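Local coordinates for putative lipoprotein (Bacteroides thetaiotaomicron, PDB 4Q1Z) that is of unknown function but, as a putative lipoprotein of the DUF4876 family built from two mainly beta domains, is probably anchored to a bacterial membrane, at residues E22-K28 with G68-T73; S118-K122 with D208-S214; F262-Y266 with K323-G327. All coordinates share one frame; numbering follows the deposited sequence.

Contact 1 of 3, residues E22-K28 with G68-T73; sequences ENISTLK and GTAIDT
Strands 24-28 and 68-72 run antiparallel, their axes 4.3 Å apart and 154° apart in direction, and backbone bonds join Lys28 to Thr69 in both directions. Beyond the next hydrogen-bonded pair, where Ile71 N gives to Thr26 O, the register slips by one. Ser25 N and Thr26 N both reach Ile71 O, at 2.6 Å for Ser25 and 3.2 Å for Thr26, and both approach in its carbonyl plane: a classic beta bulge. It sits near the start of strand 24-35 in the seven-stranded mixed sheet of the N-terminal part of the chain. Past it, Thr73 N gives a bent bond to Asn23 O.

On one face Leu27 CD2 touches Ala70 CB at 4.0 Å; Ile80 of strand 77-89 packs on both residues, and Ile19 on Leu27. On the other the side chains of Thr26 and Ile71 lie side by side, and Ile71 CD1 comes within 4.0 Å of Lys28 CB. With CG anti to the backbone N (chi1 176°), Lys28 carries its amine away from strand 68-72 to a salt bridge with Asp140. Asp72 CB rests 3.3 Å from Asn23 O, while its carboxylate turns to Tyr78 OH and the backbone N of Glu74 and Asn76.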
ATOM      1  N   GLU A  22       9.756  20.844   0.839  1.00 65.39           N
ATOM      2  CA  GLU A  22      11.162  21.097   1.174  1.00 66.71           C
ATOM      3  C   GLU A  22      12.122  20.095   0.527  1.00 70.34           C
ATOM      4  O   GLU A  22      11.774  18.926   0.348  1.00 68.76           O
ATOM      5  CB  GLU A  22      11.355  21.032   2.710  1.00 68.14           C
ATOM      6  CG  GLU A  22      10.834  22.235   3.488  1.00 77.65           C
ATOM      7  CD  GLU A  22      10.816  22.140   5.005  1.00 98.69           C
ATOM      8  OE1 GLU A  22      11.436  21.213   5.576  1.00 99.46           O
ATOM      9  OE2 GLU A  22      10.190  23.024   5.629  1.00 99.25           O
ATOM     10  N   ASN A  23      13.361  20.561   0.238  1.00 68.09           N
ATOM     11  CA  ASN A  23      14.487  19.795  -0.314  1.00 67.55           C
ATOM     12  C   ASN A  23      14.093  18.993  -1.551  1.00 71.83           C
ATOM     13  O   ASN A  23      14.404  17.800  -1.629  1.00 71.16           O
ATOM     14  CB  ASN A  23      15.079  18.859   0.756  1.00 64.53           C
ATOM     15  CG  ASN A  23      15.517  19.554   2.020  1.00 78.84           C
ATOM     16  OD1 ASN A  23      16.404  20.412   2.011  1.00 77.16           O
ATOM     17  ND2 ASN A  23      14.921  19.179   3.142  1.00 64.56           N
ATOM     18  N   ILE A  24      13.409  19.643  -2.512  1.00 68.56           N
ATOM     19  CA  ILE A  24      12.947  19.001  -3.747  1.00 68.36           C
ATOM     20  C   ILE A  24      14.149  18.521  -4.580  1.00 76.70           C
ATOM     21  O   ILE A  24      15.095  19.284  -4.793  1.00 78.60           O
ATOM     22  CB  ILE A  24      12.031  19.963  -4.551  1.00 71.17           C
ATOM     23  CG1 ILE A  24      10.758  20.292  -3.756  1.00 69.85           C
ATOM     24  CG2 ILE A  24      11.702  19.423  -5.973  1.00 71.26           C
ATOM     25  CD1 ILE A  24      10.145  21.534  -4.178  1.00 75.57           C
ATOM     26  N   SER A  25      14.102  17.258  -5.035  1.00 73.49           N
ATOM     27  CA  SER A  25      15.144  16.641  -5.858  1.00 74.13           C
ATOM     28  C   SER A  25      14.725  16.596  -7.343  1.00 79.06           C
ATOM     29  O   SER A  25      15.566  16.776  -8.227  1.00 80.95           O
ATOM     30  CB  SER A  25      15.445  15.233  -5.351  1.00 76.37           C
ATOM     31  OG  SER A  25      16.809  14.893  -5.525  1.00 88.12           O
ATOM     32  N   THR A  26      13.427  16.344  -7.608  1.00 73.30           N
ATOM     33  CA  THR A  26      12.839  16.222  -8.947  1.00 72.04           C
ATOM     34  C   THR A  26      11.448  16.820  -9.001  1.00 72.10           C
ATOM     35  O   THR A  26      10.699  16.719  -8.026  1.00 70.76           O
ATOM     36  CB  THR A  26      12.704  14.715  -9.358  1.00 80.12           C
ATOM     37  OG1 THR A  26      13.729  13.907  -8.780  1.00 84.05           O
ATOM     38  CG2 THR A  26      12.643  14.501 -10.866  1.00 76.92           C
ATOM     39  N   LEU A  27      11.079  17.376 -10.168  1.00 67.06           N
ATOM     40  CA  LEU A  27       9.727  17.823 -10.476  1.00 65.27           C
ATOM     41  C   LEU A  27       9.242  16.933 -11.646  1.00 72.28           C
ATOM     42  O   LEU A  27       9.595  17.158 -12.819  1.00 72.89           O
ATOM     43  CB  LEU A  27       9.642  19.329 -10.762  1.00 64.84           C
ATOM     44  CG  LEU A  27       9.929  20.252  -9.592  1.00 66.09           C
ATOM     45  CD1 LEU A  27      10.058  21.659 -10.060  1.00 66.85           C
ATOM     46  CD2 LEU A  27       8.867  20.147  -8.522  1.00 62.04           C
ATOM     47  N   LYS A  28       8.511  15.850 -11.281  1.00 68.60           N
ATOM     48  CA  LYS A  28       8.006  14.797 -12.178  1.00 67.97           C
ATOM     49  C   LYS A  28       6.558  15.060 -12.671  1.00 71.46           C
ATOM     50  O   LYS A  28       5.662  15.328 -11.866  1.00 70.04           O
ATOM     51  CB  LYS A  28       8.084  13.453 -11.439  1.00 68.59           C
ATOM     52  CG  LYS A  28       7.509  12.273 -12.200  1.00 81.81           C
ATOM     53  CD  LYS A  28       7.455  11.005 -11.344  1.00 82.32           C
ATOM     54  CE  LYS A  28       6.621   9.927 -11.997  1.00 89.24           C
ATOM     55  NZ  LYS A  28       7.126   9.538 -13.345  1.00 92.57           N
ATOM     56  N   GLY A  68       1.403  18.083 -10.517  1.00 55.86           N
ATOM     57  CA  GLY A  68       2.528  17.197 -10.768  1.00 54.38           C
ATOM     58  C   GLY A  68       3.027  16.577  -9.492  1.00 57.28           C
ATOM     59  O   GLY A  68       2.334  16.613  -8.467  1.00 55.66           O
ATOM     60  N   THR A  69       4.247  16.031  -9.545  1.00 56.90           N
ATOM     61  CA  THR A  69       4.860  15.311  -8.428  1.00 57.45           C
ATOM     62  C   THR A  69       6.267  15.836  -8.134  1.00 65.43           C
ATOM     63  O   THR A  69       7.055  16.074  -9.047  1.00 67.50           O
ATOM     64  CB  THR A  69       4.833  13.772  -8.714  1.00 62.64           C
ATOM     65  OG1 THR A  69       3.496  13.317  -8.538  1.00 64.29           O
ATOM     66  CG2 THR A  69       5.720  12.949  -7.781  1.00 57.25           C
ATOM     67  N   ALA A  70       6.570  15.993  -6.839  1.00 62.47           N
ATOM     68  CA  ALA A  70       7.889  16.360  -6.363  1.00 62.63           C
ATOM     69  C   ALA A  70       8.441  15.213  -5.536  1.00 67.57           C
ATOM     70  O   ALA A  70       7.698  14.582  -4.782  1.00 66.19           O
ATOM     71  CB  ALA A  70       7.828  17.635  -5.548  1.00 63.50           C
ATOM     72  N   ILE A  71       9.721  14.894  -5.738  1.00 65.97           N
ATOM     73  CA  ILE A  71      10.436  13.865  -4.983  1.00 65.51           C
ATOM     74  C   ILE A  71      11.518  14.603  -4.200  1.00 70.05           C
ATOM     75  O   ILE A  71      12.257  15.376  -4.804  1.00 70.97           O
ATOM     76  CB  ILE A  71      10.986  12.719  -5.888  1.00 69.11           C
ATOM     77  CG1 ILE A  71       9.834  11.885  -6.484  1.00 69.38           C
ATOM     78  CG2 ILE A  71      11.926  11.787  -5.102  1.00 69.58           C
ATOM     79  CD1 ILE A  71       9.384  12.317  -7.835  1.00 82.36           C
ATOM     80  N   ASP A  72      11.572  14.440  -2.866  1.00 65.77           N
ATOM     81  CA  ASP A  72      12.576  15.155  -2.085  1.00 66.48           C
ATOM     82  C   ASP A  72      13.895  14.350  -2.027  1.00 73.29           C
ATOM     83  O   ASP A  72      13.995  13.285  -2.650  1.00 73.08           O
ATOM     84  CB  ASP A  72      12.059  15.612  -0.694  1.00 67.48           C
ATOM     85  CG  ASP A  72      11.904  14.636   0.467  1.00 75.34           C
ATOM     86  OD1 ASP A  72      12.236  13.444   0.302  1.00 73.11           O
ATOM     87  OD2 ASP A  72      11.475  15.080   1.558  1.00 84.09           O
ATOM     88  N   THR A  73      14.923  14.901  -1.345  1.00 71.56           N
ATOM     89  CA  THR A  73      16.263  14.308  -1.260  1.00 72.19           C
ATOM     90  C   THR A  73      16.280  12.957  -0.542  1.00 77.73           C
ATOM     91  O   THR A  73      17.237  12.201  -0.727  1.00 79.10           O
ATOM     92  CB  THR A  73      17.237  15.273  -0.601  1.00 76.52           C
ATOM     93  OG1 THR A  73      16.650  15.819   0.583  1.00 72.30           O
ATOM     94  CG2 THR A  73      17.673  16.381  -1.542  1.00 76.24           C
TER

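Contact 2 of 3, residues S118-K122 with D208-S214; sequences SRPEK and DIYNPQS
Gln213 lays its amide over the side chain of Glu121, the two chains crossing at about a right angle with carboxylate and amide planes stacked, 25° apart. Gln213 is the third residue of a type I beta turn, Asn211 to Ser214, and the same turn holds an Asx turn, Asn211 OD1 accepting from Gln213 N. These turns shape the loop after strand 195-199 where it meets the loop after strand 108-114.

A bend at chi2 (75°) brings the Gln213 amide back beside Glu121, where OE1 takes the backbone N of Glu121 at 2.7 Å. The bond is fairly straight at hydrogen, 162°, yet the donor stands above the amide plane. A water donates a hydrogen bond to the same Gln213 OE1 and accepts one from Lys122 N, so it bridges the loops beside the direct bond.

Asn211 crosses Pro120 at about a right angle, OD1 lying 3.2 Å from Pro120 CA. Its other amide atom, ND2, lies 2.7 Å from Ser118 OG. Asp129, through OD2, bonds the hydroxyls of both Ser118 and Ser214, tying the two loops together from a third place in the chain.

At the far end Lys122 stretches out beyond CG and spends its amine on backbone carbonyls: NZ gives to Asp208 O at 3.2 Å and to Tyr210 O at 3.0 Å, the latter from above the carbonyl plane.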
ATOM      1  N   SER A 118     -15.576 -15.389   8.671  1.00 50.84           N
ATOM      2  CA  SER A 118     -17.014 -15.150   8.718  1.00 51.45           C
ATOM      3  C   SER A 118     -17.735 -16.378   9.279  1.00 57.00           C
ATOM      4  O   SER A 118     -17.085 -17.390   9.548  1.00 55.10           O
ATOM      5  CB  SER A 118     -17.529 -14.795   7.328  1.00 53.98           C
ATOM      6  OG  SER A 118     -17.053 -15.718   6.366  1.00 59.81           O
ATOM      7  N   ARG A 119     -19.065 -16.274   9.495  1.00 56.56           N
ATOM      8  CA  ARG A 119     -19.863 -17.371  10.038  1.00 58.02           C
ATOM      9  C   ARG A 119     -20.901 -17.880   9.040  1.00 65.15           C
ATOM     10  O   ARG A 119     -21.819 -17.123   8.700  1.00 65.78           O
ATOM     11  CB  ARG A 119     -20.590 -16.938  11.322  1.00 58.15           C
ATOM     12  CG  ARG A 119     -19.707 -16.801  12.548  1.00 70.35           C
ATOM     13  CD  ARG A 119     -20.388 -15.928  13.586  1.00 80.78           C
ATOM     14  NE  ARG A 119     -19.510 -15.599  14.709  1.00 84.96           N
ATOM     15  CZ  ARG A 119     -19.400 -16.330  15.817  1.00 97.77           C
ATOM     16  NH1 ARG A 119     -20.106 -17.448  15.959  1.00 84.81           N
ATOM     17  NH2 ARG A 119     -18.572 -15.957  16.784  1.00 84.92           N
ATOM     18  N   PRO A 120     -20.841 -19.160   8.587  1.00 62.70           N
ATOM     19  CA  PRO A 120     -21.911 -19.658   7.710  1.00 63.62           C
ATOM     20  C   PRO A 120     -23.178 -19.894   8.523  1.00 69.99           C
ATOM     21  O   PRO A 120     -23.090 -20.200   9.720  1.00 68.82           O
ATOM     22  CB  PRO A 120     -21.332 -20.963   7.136  1.00 64.31           C
ATOM     23  CG  PRO A 120     -19.915 -21.040   7.598  1.00 66.30           C
ATOM     24  CD  PRO A 120     -19.851 -20.223   8.850  1.00 62.30           C
ATOM     25  N   GLU A 121     -24.355 -19.716   7.886  1.00 69.99           N
ATOM     26  CA  GLU A 121     -25.659 -19.948   8.519  1.00 72.25           C
ATOM     27  C   GLU A 121     -25.810 -21.427   8.759  1.00 76.35           C
ATOM     28  O   GLU A 121     -26.413 -21.822   9.758  1.00 76.53           O
ATOM     29  CB  GLU A 121     -26.820 -19.413   7.668  1.00 75.79           C
ATOM     30  CG  GLU A 121     -27.313 -18.034   8.094  1.00 92.61           C
ATOM     31  CD  GLU A 121     -28.379 -17.395   7.216  1.00123.16           C
ATOM     32  OE1 GLU A 121     -29.385 -18.073   6.893  1.00120.60           O
ATOM     33  OE2 GLU A 121     -28.222 -16.196   6.881  1.00115.15           O
ATOM     34  N   LYS A 122     -25.180 -22.245   7.863  1.00 71.77           N
ATOM     35  CA  LYS A 122     -25.130 -23.713   7.895  1.00 71.45           C
ATOM     36  C   LYS A 122     -24.361 -24.229   9.117  1.00 72.84           C
ATOM     37  O   LYS A 122     -24.440 -25.418   9.418  1.00 74.04           O
ATOM     38  CB  LYS A 122     -24.512 -24.287   6.599  1.00 72.75           C
ATOM     39  CG  LYS A 122     -23.028 -24.047   6.421  1.00 78.39           C
ATOM     40  CD  LYS A 122     -22.519 -24.548   5.086  1.00 87.06           C
ATOM     41  CE  LYS A 122     -21.011 -24.526   5.052  1.00 94.93           C
ATOM     42  NZ  LYS A 122     -20.481 -24.861   3.710  1.00 98.54           N
ATOM     43  N   ASP A 208     -22.371 -22.523  -1.996  1.00 68.19           N
ATOM     44  CA  ASP A 208     -22.965 -23.292  -0.895  1.00 68.20           C
ATOM     45  C   ASP A 208     -21.951 -24.219  -0.192  1.00 69.44           C
ATOM     46  O   ASP A 208     -22.080 -24.433   1.015  1.00 69.04           O
ATOM     47  CB  ASP A 208     -24.186 -24.084  -1.371  1.00 72.67           C
ATOM     48  CG  ASP A 208     -25.392 -23.235  -1.780  1.00 90.10           C
ATOM     49  OD1 ASP A 208     -25.458 -22.044  -1.376  1.00 89.36           O
ATOM     50  OD2 ASP A 208     -26.280 -23.766  -2.493  1.00101.92           O
ATOM     51  N   ILE A 209     -20.922 -24.705  -0.922  1.00 63.79           N
ATOM     52  CA  ILE A 209     -19.859 -25.572  -0.393  1.00 61.55           C
ATOM     53  C   ILE A 209     -18.908 -24.830   0.551  1.00 63.72           C
ATOM     54  O   ILE A 209     -18.207 -25.492   1.314  1.00 63.18           O
ATOM     55  CB  ILE A 209     -19.037 -26.243  -1.519  1.00 64.07           C
ATOM     56  CG1 ILE A 209     -18.492 -25.211  -2.535  1.00 62.82           C
ATOM     57  CG2 ILE A 209     -19.832 -27.374  -2.187  1.00 67.04           C
ATOM     58  CD1 ILE A 209     -17.528 -25.776  -3.542  1.00 65.76           C
ATOM     59  N   TYR A 210     -18.854 -23.481   0.479  1.00 58.38           N
ATOM     60  CA  TYR A 210     -17.931 -22.685   1.277  1.00 56.16           C
ATOM     61  C   TYR A 210     -18.666 -21.891   2.378  1.00 60.60           C
ATOM     62  O   TYR A 210     -18.818 -22.410   3.485  1.00 59.78           O
ATOM     63  CB  TYR A 210     -17.076 -21.783   0.357  1.00 56.00           C
ATOM     64  CG  TYR A 210     -16.220 -22.576  -0.611  1.00 56.94           C
ATOM     65  CD1 TYR A 210     -15.573 -23.743  -0.207  1.00 58.10           C
ATOM     66  CD2 TYR A 210     -16.078 -22.180  -1.937  1.00 57.77           C
ATOM     67  CE1 TYR A 210     -14.812 -24.497  -1.098  1.00 58.59           C
ATOM     68  CE2 TYR A 210     -15.293 -22.914  -2.832  1.00 58.57           C
ATOM     69  CZ  TYR A 210     -14.649 -24.065  -2.400  1.00 64.39           C
ATOM     70  OH  TYR A 210     -13.861 -24.804  -3.243  1.00 64.53           O
ATOM     71  N   ASN A 211     -19.097 -20.651   2.094  1.00 57.74           N
ATOM     72  CA  ASN A 211     -19.840 -19.819   3.039  1.00 57.11           C
ATOM     73  C   ASN A 211     -20.718 -18.829   2.285  1.00 60.45           C
ATOM     74  O   ASN A 211     -20.268 -17.718   2.040  1.00 59.63           O
ATOM     75  CB  ASN A 211     -18.904 -19.074   4.018  1.00 52.66           C
ATOM     76  CG  ASN A 211     -19.650 -18.240   5.034  1.00 68.62           C
ATOM     77  OD1 ASN A 211     -20.883 -18.199   5.080  1.00 65.29           O
ATOM     78  ND2 ASN A 211     -18.926 -17.521   5.847  1.00 61.24           N
ATOM     79  N   PRO A 212     -21.995 -19.139   1.984  1.00 58.82           N
ATOM     80  CA  PRO A 212     -22.847 -18.147   1.280  1.00 59.05           C
ATOM     81  C   PRO A 212     -22.942 -16.757   1.964  1.00 63.27           C
ATOM     82  O   PRO A 212     -23.284 -15.782   1.291  1.00 61.83           O
ATOM     83  CB  PRO A 212     -24.205 -18.837   1.234  1.00 61.78           C
ATOM     84  CG  PRO A 212     -23.888 -20.276   1.269  1.00 65.68           C
ATOM     85  CD  PRO A 212     -22.726 -20.408   2.194  1.00 60.25           C
ATOM     86  N   GLN A 213     -22.584 -16.656   3.269  1.00 60.53           N
ATOM     87  CA  GLN A 213     -22.607 -15.412   4.060  1.00 59.85           C
ATOM     88  C   GLN A 213     -21.237 -14.720   4.080  1.00 63.65           C
ATOM     89  O   GLN A 213     -21.050 -13.736   4.812  1.00 64.51           O
ATOM     90  CB  GLN A 213     -23.086 -15.685   5.502  1.00 61.33           C
ATOM     91  CG  GLN A 213     -24.582 -16.036   5.639  1.00 62.82           C
ATOM     92  CD  GLN A 213     -24.926 -17.434   5.194  1.00 76.32           C
ATOM     93  OE1 GLN A 213     -24.267 -18.416   5.542  1.00 73.80           O
ATOM     94  NE2 GLN A 213     -25.968 -17.549   4.402  1.00 73.65           N
ATOM     95  N   SER A 214     -20.275 -15.203   3.270  1.00 58.97           N
ATOM     96  CA  SER A 214     -18.966 -14.546   3.170  1.00 56.25           C
ATOM     97  C   SER A 214     -19.174 -13.219   2.438  1.00 60.86           C
ATOM     98  O   SER A 214     -20.020 -13.171   1.543  1.00 62.74           O
ATOM     99  CB  SER A 214     -17.961 -15.432   2.446  1.00 56.67           C
ATOM    100  OG  SER A 214     -16.703 -14.787   2.379  1.00 62.50           O
TER
HETATM  101  O   HOH W   1     -24.227 -21.260   5.095  1.00 70.65           O

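Contact 3 of 3, residues F262-Y266 with K323-G327; sequences FGGAY and KRVPG
Arg324 reaches from its loop across Ala265 to the backbone of Gly263, just ahead of strand 265-269, which lies next to edge strand 307-312 in the large mixed sheet of the second domain. From CB the chain sets out with CG between the backbone N and the carbonyl carbon (chi1 54°) and bends at chi2. CG meets the methyl of Ala265, 3.6 Å from its CB. NE passes Ala265 CB at 4.0 Å and gives its hydrogen bond to Pro154 O.

Past CZ, the guanidinium lies with one face over Ala265 N, offset toward the rim of the group. NH1 forms a salt bridge with Glu312 and a hydrogen bond to Ala313 O. NH2 donates to Gly263 O at 2.8 Å; that oxygen lies near the guanidinium plane, though the angle at hydrogen is only 131°. Gly155 O is a second acceptor for NH2. With all three nitrogens engaged, the group is fixed in rotation. A leucine here, with no guanidinium, would probably leave Glu312 with Lys323 but no arginine to balance its charge, and the carbonyls of Gly263, Gly155, Pro154 and Ala313 short of a donor.

Beside the arginine, Val325 CG2 touches Ala265 CB at 3.5 Å, while Leu152 of strand 148-152 packs against both residues. Gly264 also meets Tyr266: its O sits 3.2 Å above the plane of the tyrosine ring, toward the rim, and Gly264 N donates to Tyr266 OH at 3.0 Å.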
ATOM      1  N   PHE A 262      -7.646 -12.716  14.903  1.00 43.58           N
ATOM      2  CA  PHE A 262      -7.663 -11.626  15.880  1.00 42.68           C
ATOM      3  C   PHE A 262      -6.931 -10.385  15.379  1.00 45.91           C
ATOM      4  O   PHE A 262      -6.807  -9.437  16.122  1.00 47.86           O
ATOM      5  CB  PHE A 262      -6.977 -12.059  17.170  1.00 44.85           C
ATOM      6  CG  PHE A 262      -7.690 -13.105  17.971  1.00 47.67           C
ATOM      7  CD1 PHE A 262      -8.819 -12.782  18.718  1.00 51.79           C
ATOM      8  CD2 PHE A 262      -7.212 -14.408  18.020  1.00 49.71           C
ATOM      9  CE1 PHE A 262      -9.478 -13.757  19.481  1.00 53.83           C
ATOM     10  CE2 PHE A 262      -7.858 -15.382  18.794  1.00 53.81           C
ATOM     11  CZ  PHE A 262      -8.986 -15.048  19.523  1.00 53.03           C
ATOM     12  N   GLY A 263      -6.385 -10.414  14.176  1.00 40.66           N
ATOM     13  CA  GLY A 263      -5.578  -9.334  13.639  1.00 39.07           C
ATOM     14  C   GLY A 263      -4.125  -9.742  13.617  1.00 44.99           C
ATOM     15  O   GLY A 263      -3.554 -10.162  14.637  1.00 43.45           O
ATOM     16  N   GLY A 264      -3.546  -9.654  12.427  1.00 44.12           N
ATOM     17  CA  GLY A 264      -2.137  -9.945  12.198  1.00 42.48           C
ATOM     18  C   GLY A 264      -1.378  -8.667  11.930  1.00 43.40           C
ATOM     19  O   GLY A 264      -1.992  -7.608  11.767  1.00 41.50           O
ATOM     20  N   ALA A 265      -0.032  -8.756  11.937  1.00 40.47           N
ATOM     21  CA  ALA A 265       0.876  -7.654  11.620  1.00 40.58           C
ATOM     22  C   ALA A 265       1.425  -7.947  10.210  1.00 46.14           C
ATOM     23  O   ALA A 265       2.072  -8.976  10.002  1.00 44.81           O
ATOM     24  CB  ALA A 265       1.977  -7.543  12.665  1.00 41.08           C
ATOM     25  N   TYR A 266       1.042  -7.109   9.226  1.00 43.31           N
ATOM     26  CA  TYR A 266       1.343  -7.303   7.790  1.00 42.48           C
ATOM     27  C   TYR A 266       2.365  -6.324   7.283  1.00 45.86           C
ATOM     28  O   TYR A 266       2.276  -5.144   7.591  1.00 45.17           O
ATOM     29  CB  TYR A 266       0.034  -7.138   6.957  1.00 43.33           C
ATOM     30  CG  TYR A 266      -1.175  -7.790   7.608  1.00 45.10           C
ATOM     31  CD1 TYR A 266      -1.282  -9.181   7.695  1.00 45.44           C
ATOM     32  CD2 TYR A 266      -2.181  -7.019   8.188  1.00 47.04           C
ATOM     33  CE1 TYR A 266      -2.360  -9.787   8.341  1.00 44.93           C
ATOM     34  CE2 TYR A 266      -3.295  -7.621   8.797  1.00 48.80           C
ATOM     35  CZ  TYR A 266      -3.362  -9.007   8.898  1.00 52.92           C
ATOM     36  OH  TYR A 266      -4.417  -9.628   9.524  1.00 56.00           O
ATOM     37  N   LYS A 323       1.942  -4.501  20.594  1.00 51.45           N
ATOM     38  CA  LYS A 323       2.403  -4.265  19.216  1.00 49.44           C
ATOM     39  C   LYS A 323       3.647  -5.093  18.835  1.00 50.23           C
ATOM     40  O   LYS A 323       4.526  -5.304  19.673  1.00 49.95           O
ATOM     41  CB  LYS A 323       2.716  -2.770  19.020  1.00 50.43           C
ATOM     42  CG  LYS A 323       1.469  -1.935  18.799  1.00 40.74           C
ATOM     43  CD  LYS A 323       1.707  -0.430  18.612  1.00 43.72           C
ATOM     44  CE  LYS A 323       2.699   0.027  17.532  1.00 48.76           C
ATOM     45  NZ  LYS A 323       2.431  -0.512  16.165  1.00 45.51           N
ATOM     46  N   ARG A 324       3.729  -5.536  17.559  1.00 44.52           N
ATOM     47  CA  ARG A 324       4.889  -6.257  17.019  1.00 44.13           C
ATOM     48  C   ARG A 324       5.411  -5.566  15.734  1.00 51.41           C
ATOM     49  O   ARG A 324       6.455  -5.955  15.209  1.00 53.95           O
ATOM     50  CB  ARG A 324       4.636  -7.770  16.795  1.00 43.51           C
ATOM     51  CG  ARG A 324       3.426  -8.188  15.945  1.00 43.95           C
ATOM     52  CD  ARG A 324       2.251  -8.438  16.849  1.00 43.68           C
ATOM     53  NE  ARG A 324       1.205  -9.224  16.215  1.00 48.19           N
ATOM     54  CZ  ARG A 324       0.039  -8.755  15.786  1.00 52.74           C
ATOM     55  NH1 ARG A 324      -0.233  -7.457  15.858  1.00 34.30           N
ATOM     56  NH2 ARG A 324      -0.862  -9.579  15.273  1.00 44.00           N
ATOM     57  N   VAL A 325       4.720  -4.522  15.250  1.00 47.27           N
ATOM     58  CA  VAL A 325       5.208  -3.746  14.117  1.00 46.71           C
ATOM     59  C   VAL A 325       6.087  -2.628  14.729  1.00 55.03           C
ATOM     60  O   VAL A 325       5.625  -1.900  15.634  1.00 55.56           O
ATOM     61  CB  VAL A 325       4.096  -3.168  13.167  1.00 48.48           C
ATOM     62  CG1 VAL A 325       4.700  -2.330  12.042  1.00 47.40           C
ATOM     63  CG2 VAL A 325       3.219  -4.264  12.574  1.00 47.74           C
ATOM     64  N   PRO A 326       7.341  -2.462  14.253  1.00 50.45           N
ATOM     65  CA  PRO A 326       8.147  -1.336  14.743  1.00 50.51           C
ATOM     66  C   PRO A 326       7.420   0.009  14.506  1.00 53.79           C
ATOM     67  O   PRO A 326       6.844   0.237  13.432  1.00 51.33           O
ATOM     68  CB  PRO A 326       9.436  -1.462  13.929  1.00 52.36           C
ATOM     69  CG  PRO A 326       9.469  -2.914  13.475  1.00 54.79           C
ATOM     70  CD  PRO A 326       8.050  -3.214  13.196  1.00 50.24           C
ATOM     71  N   GLY A 327       7.410   0.849  15.554  1.00 51.34           N
ATOM     72  CA  GLY A 327       6.744   2.148  15.620  1.00 50.50           C
ATOM     73  C   GLY A 327       6.974   3.078  14.448  1.00 55.31           C
ATOM     74  O   GLY A 327       6.063   3.819  14.069  1.00 56.28           O
TER

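Overall arrangement
The three contacts follow one another along the chain without touching. Contact 1 belongs to the seven-stranded sheet of the N-terminal part, whereas contacts 2 and 3 belong to the part round the eleven-stranded sheet: contact 3 at one of its strands, contact 2 between two of its connecting loops. Contacts 1 and 2 lie on opposite sides of the chain's centre, 49 Å between centres. Contact 3 is buried and lies 32 Å from contact 1 and 28 Å from contact 2, centre to centre; its nearest atoms come within about 10 Å of contact 2. Glycol molecules, probably from crystallisation, lie about 4 Å from the Asp72 side chain and 5 Å from that of Arg324.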